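Local coordinates for type C neurotoxin (Clostridium botulinum, PDB 3PME), which probably binds receptors on the nerve-cell surface, as the receptor-binding domain of a C/D mosaic botulinum neurotoxin, with gangliosides and phosphatidylethanolamine as likely membrane partners, at residues I7-N12 with V18-Y23; D32-T37 with D42-S47. One frame throughout, in Å; residues are numbered along the deposited sequence.

Contact 1 of 2, residues I7-N12 with V18-Y23; sequences ILSLQN and VDTSGY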
ATOM      1  N   ILE A   7     -12.324 -12.051  19.110  1.00 25.76           N
ATOM      2  CA  ILE A   7     -11.875 -12.350  20.469  1.00 25.43           C
ATOM      3  C   ILE A   7     -10.558 -11.649  20.814  1.00 26.85           C
ATOM      4  O   ILE A   7     -10.083 -11.722  21.942  1.00 25.41           O
ATOM      5  CB  ILE A   7     -11.803 -13.871  20.754  1.00 29.09           C
ATOM      6  CG1 ILE A   7     -10.822 -14.571  19.815  1.00 26.70           C
ATOM      7  CG2 ILE A   7     -13.190 -14.497  20.646  1.00 31.61           C
ATOM      8  CD1 ILE A   7      -9.386 -14.467  20.259  1.00 29.37           C
ATOM      9  N   LEU A   8      -9.972 -10.977  19.827  1.00 22.86           N
ATOM     10  CA  LEU A   8      -8.800 -10.139  20.059  1.00 25.98           C
ATOM     11  C   LEU A   8      -8.765  -9.084  18.974  1.00 23.27           C
ATOM     12  O   LEU A   8      -8.941  -9.391  17.802  1.00 23.67           O
ATOM     13  CB  LEU A   8      -7.509 -10.966  20.039  1.00 23.57           C
ATOM     14  CG  LEU A   8      -6.226 -10.147  20.204  1.00 25.34           C
ATOM     15  CD1 LEU A   8      -6.154  -9.553  21.601  1.00 24.91           C
ATOM     16  CD2 LEU A   8      -4.999 -11.011  19.946  1.00 23.17           C
ATOM     17  N   SER A   9      -8.583  -7.828  19.363  1.00 24.11           N
ATOM     18  CA  SER A   9      -8.497  -6.745  18.402  1.00 22.88           C
ATOM     19  C   SER A   9      -7.521  -5.700  18.926  1.00 25.74           C
ATOM     20  O   SER A   9      -7.854  -4.919  19.830  1.00 25.22           O
ATOM     21  CB  SER A   9      -9.884  -6.129  18.170  1.00 25.95           C
ATOM     22  OG  SER A   9      -9.872  -5.229  17.075  1.00 26.36           O
ATOM     23  N   LEU A  10      -6.308  -5.691  18.375  1.00 23.39           N
ATOM     24  CA  LEU A  10      -5.303  -4.739  18.822  1.00 22.23           C
ATOM     25  C   LEU A  10      -5.542  -3.412  18.128  1.00 24.70           C
ATOM     26  O   LEU A  10      -5.422  -3.293  16.906  1.00 22.27           O
ATOM     27  CB  LEU A  10      -3.885  -5.243  18.548  1.00 22.51           C
ATOM     28  CG  LEU A  10      -3.496  -6.575  19.188  1.00 23.47           C
ATOM     29  CD1 LEU A  10      -2.062  -6.917  18.790  1.00 22.41           C
ATOM     30  CD2 LEU A  10      -3.645  -6.518  20.709  1.00 26.99           C
ATOM     31  N   GLN A  11      -5.912  -2.413  18.919  1.00 24.69           N
ATOM     32  CA  GLN A  11      -6.190  -1.096  18.378  1.00 25.62           C
ATOM     33  C   GLN A  11      -5.577  -0.033  19.262  1.00 28.25           C
ATOM     34  O   GLN A  11      -5.345  -0.248  20.448  1.00 27.38           O
ATOM     35  CB  GLN A  11      -7.694  -0.873  18.239  1.00 28.31           C
ATOM     36  CG  GLN A  11      -8.354  -1.808  17.239  1.00 26.99           C
ATOM     37  CD  GLN A  11      -9.795  -1.444  16.969  1.00 34.93           C
ATOM     38  OE1 GLN A  11     -10.292  -1.606  15.853  1.00 41.28           O
ATOM     39  NE2 GLN A  11     -10.477  -0.944  17.992  1.00 35.75           N
ATOM     40  N   ASN A  12      -5.296   1.116  18.666  1.00 27.01           N
ATOM     41  CA  ASN A  12      -4.717   2.214  19.413  1.00 32.24           C
ATOM     42  C   ASN A  12      -5.808   3.094  20.001  1.00 34.87           C
ATOM     43  O   ASN A  12      -6.542   3.758  19.271  1.00 36.15           O
ATOM     44  CB  ASN A  12      -3.789   3.028  18.521  1.00 31.46           C
ATOM     45  CG  ASN A  12      -2.881   3.933  19.318  1.00 35.71           C
ATOM     46  OD1 ASN A  12      -3.348   4.848  20.000  1.00 36.86           O
ATOM     47  ND2 ASN A  12      -1.576   3.677  19.250  1.00 34.03           N
ATOM     48  N   VAL A  18      -3.967  -1.511  22.662  1.00 27.01           N
ATOM     49  CA  VAL A  18      -4.720  -2.287  23.628  1.00 27.77           C
ATOM     50  C   VAL A  18      -5.673  -3.226  22.909  1.00 27.69           C
ATOM     51  O   VAL A  18      -5.896  -3.104  21.706  1.00 27.22           O
ATOM     52  CB  VAL A  18      -5.542  -1.364  24.568  1.00 27.94           C
ATOM     53  CG1 VAL A  18      -4.646  -0.303  25.204  1.00 28.64           C
ATOM     54  CG2 VAL A  18      -6.689  -0.709  23.815  1.00 26.89           C
ATOM     55  N   ASP A  19      -6.239  -4.170  23.650  1.00 26.06           N
ATOM     56  CA  ASP A  19      -7.246  -5.058  23.089  1.00 23.94           C
ATOM     57  C   ASP A  19      -8.632  -4.462  23.315  1.00 30.00           C
ATOM     58  O   ASP A  19      -9.049  -4.276  24.456  1.00 28.91           O
ATOM     59  CB  ASP A  19      -7.153  -6.440  23.739  1.00 27.95           C
ATOM     60  CG  ASP A  19      -8.303  -7.353  23.349  1.00 26.03           C
ATOM     61  OD1 ASP A  19      -8.867  -7.195  22.247  1.00 27.58           O
ATOM     62  OD2 ASP A  19      -8.654  -8.228  24.163  1.00 26.41           O
ATOM     63  N   THR A  20      -9.339  -4.178  22.225  1.00 29.61           N
ATOM     64  CA  THR A  20     -10.657  -3.553  22.280  1.00 27.45           C
ATOM     65  C   THR A  20     -11.789  -4.544  22.029  1.00 31.19           C
ATOM     66  O   THR A  20     -12.930  -4.142  21.805  1.00 35.70           O
ATOM     67  CB  THR A  20     -10.778  -2.459  21.212  1.00 30.80           C
ATOM     68  OG1 THR A  20     -10.580  -3.046  19.913  1.00 30.94           O
ATOM     69  CG2 THR A  20      -9.748  -1.358  21.454  1.00 32.45           C
ATOM     70  N   SER A  21     -11.475  -5.834  22.056  1.00 29.83           N
ATOM     71  CA  SER A  21     -12.448  -6.861  21.704  1.00 29.06           C
ATOM     72  C   SER A  21     -13.548  -7.001  22.750  1.00 31.40           C
ATOM     73  O   SER A  21     -14.624  -7.525  22.461  1.00 33.93           O
ATOM     74  CB  SER A  21     -11.757  -8.213  21.525  1.00 27.61           C
ATOM     75  OG  SER A  21     -11.263  -8.707  22.762  1.00 28.90           O
ATOM     76  N   GLY A  22     -13.260  -6.544  23.962  1.00 31.18           N
ATOM     77  CA  GLY A  22     -14.171  -6.713  25.079  1.00 30.41           C
ATOM     78  C   GLY A  22     -13.663  -7.771  26.038  1.00 34.82           C
ATOM     79  O   GLY A  22     -14.163  -7.900  27.156  1.00 34.29           O
ATOM     80  N   TYR A  23     -12.660  -8.533  25.604  1.00 31.88           N
ATOM     81  CA  TYR A  23     -12.103  -9.604  26.425  1.00 31.47           C
ATOM     82  C   TYR A  23     -10.854  -9.173  27.183  1.00 28.67           C
ATOM     83  O   TYR A  23     -10.254  -9.964  27.900  1.00 32.58           O
ATOM     84  CB  TYR A  23     -11.812 -10.848  25.577  1.00 31.98           C
ATOM     85  CG  TYR A  23     -13.043 -11.445  24.946  1.00 29.57           C
ATOM     86  CD1 TYR A  23     -13.826 -12.363  25.638  1.00 33.93           C
ATOM     87  CD2 TYR A  23     -13.433 -11.084  23.665  1.00 31.35           C
ATOM     88  CE1 TYR A  23     -14.958 -12.912  25.061  1.00 35.58           C
ATOM     89  CE2 TYR A  23     -14.557 -11.627  23.080  1.00 32.81           C
ATOM     90  CZ  TYR A  23     -15.320 -12.536  23.784  1.00 34.61           C
ATOM     91  OH  TYR A  23     -16.447 -13.075  23.200  1.00 40.66           O
TER
HETATM   92  O   HOH W   1      -8.528 -10.987  24.056  1.00 27.25           O
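V18 and Q11 form an antiparallel hydrogen-bonded pair of a beta hairpin: V18 N donates to Q11 O and Q11 N to V18 O, each bond 2.9 Å long. D19, the next residue, faces L10 in a non-hydrogen-bonded pair. Its carboxylate is the polar centre of the contact. With CG anti to the backbone N (chi1 172°), OD1 takes three protons: S9 N, at 3.0 Å, and S21 N meet it from opposite faces, each well out of the carboxylate plane, and S21 OG on the syn side, close to it. The S21 N bond makes an Asx turn. OD2 reaches A25 N and, through a water, I7 O, while L8 CD1 rests 3.5 Å from D19 CG. T20 N then donates to S9 O at 2.9 Å, in the carbonyl plane. The T20 and Q11 side chains run nearly perpendicular: Q11 NE2 comes 2.8 Å from T20 OG1, at an angle too poor for a hydrogen bond, and T20 CG2 lies beside Q11 CB. At S21, OG accepts from Y23 N in an ST turn, and CB packs 3.7 Å from L8 N. Y23 closes the segment with its ring set obliquely to I7 CA, CE2 lying 4.0 Å from I7 CG2. On its other edge, strand 6-13 pairs with strand 193-201, where I7 and L8 both face I200 in a classic beta bulge and S9 OG bonds to N199. L8 and L10 both pack on F198 of that strand; on strand 178-181, L8 touches I179 and L10 touches F181.

Contact 2 of 2, residues D32-T37 with D42-S47; sequences DVQVNT and DFKLSS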
ATOM      1  N   ASP A  32      11.424  -0.909  22.194  1.00 37.53           N
ATOM      2  CA  ASP A  32      11.007   0.401  21.722  1.00 39.73           C
ATOM      3  C   ASP A  32      10.086   0.280  20.517  1.00 37.63           C
ATOM      4  O   ASP A  32      10.370   0.817  19.444  1.00 37.39           O
ATOM      5  CB  ASP A  32      12.237   1.239  21.372  1.00 35.24           C
ATOM      6  CG  ASP A  32      13.296   1.201  22.463  1.00 36.55           C
ATOM      7  OD1 ASP A  32      12.929   1.273  23.660  1.00 35.86           O
ATOM      8  OD2 ASP A  32      14.496   1.091  22.122  1.00 41.08           O
ATOM      9  N   VAL A  33       8.976  -0.425  20.700  1.00 32.66           N
ATOM     10  CA  VAL A  33       8.013  -0.590  19.619  1.00 29.73           C
ATOM     11  C   VAL A  33       7.316   0.732  19.280  1.00 31.23           C
ATOM     12  O   VAL A  33       6.637   1.331  20.124  1.00 30.31           O
ATOM     13  CB  VAL A  33       6.969  -1.670  19.968  1.00 30.35           C
ATOM     14  CG1 VAL A  33       5.952  -1.819  18.837  1.00 28.41           C
ATOM     15  CG2 VAL A  33       7.661  -2.986  20.250  1.00 35.02           C
ATOM     16  N   GLN A  34       7.493   1.193  18.044  1.00 25.97           N
ATOM     17  CA  GLN A  34       6.820   2.406  17.587  1.00 27.19           C
ATOM     18  C   GLN A  34       5.425   2.061  17.127  1.00 30.70           C
ATOM     19  O   GLN A  34       5.235   1.110  16.367  1.00 27.69           O
ATOM     20  CB  GLN A  34       7.581   3.054  16.435  1.00 30.00           C
ATOM     21  CG  GLN A  34       9.013   3.418  16.765  1.00 34.63           C
ATOM     22  CD  GLN A  34       9.704   4.089  15.601  1.00 39.69           C
ATOM     23  OE1 GLN A  34       9.073   4.798  14.819  1.00 43.50           O
ATOM     24  NE2 GLN A  34      11.007   3.872  15.478  1.00 45.20           N
ATOM     25  N   VAL A  35       4.447   2.828  17.587  1.00 25.70           N
ATOM     26  CA  VAL A  35       3.055   2.560  17.253  1.00 26.14           C
ATOM     27  C   VAL A  35       2.398   3.771  16.608  1.00 27.53           C
ATOM     28  O   VAL A  35       2.801   4.916  16.847  1.00 28.96           O
ATOM     29  CB  VAL A  35       2.232   2.117  18.498  1.00 28.97           C
ATOM     30  CG1 VAL A  35       2.847   0.884  19.137  1.00 29.98           C
ATOM     31  CG2 VAL A  35       2.113   3.266  19.507  1.00 31.80           C
ATOM     32  N   ASN A  36       1.392   3.512  15.778  1.00 25.30           N
ATOM     33  CA  ASN A  36       0.615   4.565  15.152  1.00 27.26           C
ATOM     34  C   ASN A  36       1.518   5.534  14.408  1.00 28.49           C
ATOM     35  O   ASN A  36       1.512   6.746  14.664  1.00 29.09           O
ATOM     36  CB  ASN A  36      -0.211   5.303  16.208  1.00 30.89           C
ATOM     37  CG  ASN A  36      -1.182   6.290  15.604  1.00 29.78           C
ATOM     38  OD1 ASN A  36      -1.337   6.369  14.385  1.00 30.57           O
ATOM     39  ND2 ASN A  36      -1.845   7.058  16.461  1.00 36.08           N
ATOM     40  N   THR A  37       2.324   5.004  13.498  1.00 25.44           N
ATOM     41  CA  THR A  37       3.230   5.862  12.738  1.00 28.01           C
ATOM     42  C   THR A  37       2.713   6.181  11.333  1.00 29.14           C
ATOM     43  O   THR A  37       2.925   7.288  10.824  1.00 28.30           O
ATOM     44  CB  THR A  37       4.651   5.286  12.677  1.00 28.71           C
ATOM     45  OG1 THR A  37       4.645   4.036  11.977  1.00 31.76           O
ATOM     46  CG2 THR A  37       5.201   5.077  14.082  1.00 34.19           C
ATOM     47  N   ASP A  42      -1.335   0.650  13.738  1.00 20.64           N
ATOM     48  CA  ASP A  42      -0.103  -0.013  13.306  1.00 20.65           C
ATOM     49  C   ASP A  42       0.967  -0.095  14.386  1.00 20.22           C
ATOM     50  O   ASP A  42       0.891   0.577  15.416  1.00 23.12           O
ATOM     51  CB  ASP A  42       0.443   0.531  11.965  1.00 19.53           C
ATOM     52  CG  ASP A  42       1.237   1.812  12.101  1.00 25.22           C
ATOM     53  OD1 ASP A  42       1.748   2.143  13.194  1.00 24.69           O
ATOM     54  OD2 ASP A  42       1.372   2.489  11.062  1.00 22.21           O
ATOM     55  N   PHE A  43       1.926  -0.984  14.165  1.00 19.76           N
ATOM     56  CA  PHE A  43       3.113  -1.054  14.984  1.00 20.79           C
ATOM     57  C   PHE A  43       4.280  -1.530  14.136  1.00 20.68           C
ATOM     58  O   PHE A  43       4.092  -2.221  13.129  1.00 22.71           O
ATOM     59  CB  PHE A  43       2.913  -1.889  16.261  1.00 19.82           C
ATOM     60  CG  PHE A  43       2.381  -3.280  16.031  1.00 20.83           C
ATOM     61  CD1 PHE A  43       1.013  -3.526  16.033  1.00 21.14           C
ATOM     62  CD2 PHE A  43       3.249  -4.344  15.858  1.00 21.62           C
ATOM     63  CE1 PHE A  43       0.520  -4.811  15.849  1.00 22.70           C
ATOM     64  CE2 PHE A  43       2.761  -5.640  15.676  1.00 22.38           C
ATOM     65  CZ  PHE A  43       1.397  -5.866  15.674  1.00 22.10           C
ATOM     66  N   LYS A  44       5.478  -1.120  14.521  1.00 21.32           N
ATOM     67  CA  LYS A  44       6.669  -1.373  13.741  1.00 24.53           C
ATOM     68  C   LYS A  44       7.604  -2.283  14.515  1.00 28.01           C
ATOM     69  O   LYS A  44       7.868  -2.057  15.701  1.00 29.63           O
ATOM     70  CB  LYS A  44       7.362  -0.039  13.447  1.00 27.45           C
ATOM     71  CG  LYS A  44       8.550  -0.115  12.515  1.00 26.77           C
ATOM     72  CD  LYS A  44       9.186   1.267  12.347  1.00 30.42           C
ATOM     73  CE  LYS A  44      10.344   1.233  11.369  1.00 33.35           C
ATOM     74  NZ  LYS A  44      10.976   2.577  11.241  1.00 37.75           N
ATOM     75  N   LEU A  45       8.096  -3.318  13.846  1.00 24.50           N
ATOM     76  CA  LEU A  45       9.136  -4.165  14.407  1.00 27.47           C
ATOM     77  C   LEU A  45      10.420  -3.885  13.637  1.00 30.75           C
ATOM     78  O   LEU A  45      10.525  -4.209  12.451  1.00 27.92           O
ATOM     79  CB  LEU A  45       8.741  -5.637  14.306  1.00 28.66           C
ATOM     80  CG  LEU A  45       7.361  -5.975  14.872  1.00 28.55           C
ATOM     81  CD1 LEU A  45       7.035  -7.448  14.662  1.00 31.11           C
ATOM     82  CD2 LEU A  45       7.284  -5.615  16.351  1.00 28.03           C
ATOM     83  N   SER A  46      11.389  -3.261  14.302  1.00 33.83           N
ATOM     84  CA  SER A  46      12.599  -2.808  13.615  1.00 33.51           C
ATOM     85  C   SER A  46      13.885  -3.176  14.339  1.00 38.35           C
ATOM     86  O   SER A  46      14.979  -2.920  13.835  1.00 42.24           O
ATOM     87  CB  SER A  46      12.549  -1.296  13.376  1.00 37.56           C
ATOM     88  OG  SER A  46      12.441  -0.573  14.594  1.00 40.03           O
ATOM     89  N   SER A  47      13.753  -3.777  15.516  1.00 37.13           N
ATOM     90  CA  SER A  47      14.914  -4.172  16.308  1.00 42.80           C
ATOM     91  C   SER A  47      14.693  -5.492  17.036  1.00 40.91           C
ATOM     92  O   SER A  47      13.564  -5.853  17.370  1.00 42.07           O
ATOM     93  CB  SER A  47      15.276  -3.078  17.313  1.00 43.59           C
ATOM     94  OG  SER A  47      16.218  -3.558  18.255  1.00 51.18           O
TER
HETATM   95  O   HOH W   2       4.397   1.973  13.685  1.00 27.15           O
HETATM   96  O   HOH W   3       9.699  -0.241  16.461  1.00 35.54           O
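V35 faces F43 as a non-hydrogen-bonded antiparallel pair, CA atoms 4.3 Å apart, in a short beta hairpin of the N-terminal receptor-binding domain. The backbone bonds lie to either side of this pair: K44 N donates to Q34 O at 2.9 Å, with a bend at the hydrogen (147°), and N36 N reaches D42 O at 3.0 Å from above the carbonyl plane. F43 CA and V35 CA add CA-H...O contacts to Q34 O and D42 O, respectively. On its other edge strand 42-45 pairs with strand 193-201, F43 with I195 and L45 with L193. The side-chain bonding belongs to D42. Its CG sits between the backbone N and the carbonyl carbon (chi1 81°), which brings the carboxylate back over the turn, where OD1 accepts from T37 N at 2.9 Å on the syn side. OD2 is held by the backbone N atoms of I38 and Y39. Two waters also bridge the segments: one donates to Q34 O and D42 OD1 and accepts from T37 OG1, and the other accepts from Q34 N and lies 2.7 Å from K44 O. Apolar contact gathers around F43 CB, with V33 CG1 and V35 CG1 each 4.0 Å away. V33 and F43 extend alongside each other in the same direction. The chemistry is therefore divided: a buried aspartate gathers backbone N-H groups of the turn, which would probably stabilise its negative charge, the buried F43 ring stacks edge-to-face with F181 and F43 shares I52 with V33, and water completes the short, weakly bonded strand pairing.

From the N terminus, contact 1 comes first: the chain runs along strand 6-13, turns, and returns through 16-19, the hairpin closing at Q11 and V18 while D19 to Y23 turns back along the start of strand 6-13. Contact 2 opens only after that, and segments 32-37 and 42-47 close a second hairpin, so the two loops follow in series without nesting or crossing. Both hairpins join the same antiparallel sheet of the concanavalin-like N-terminal receptor-binding domain, strands 6-13 and 42-45 each pairing with strand 193-201. Their centres are about 17 Å apart, yet they touch directly where N12 ND2 packs 3.7 Å from both N36 CB and V35 CG2.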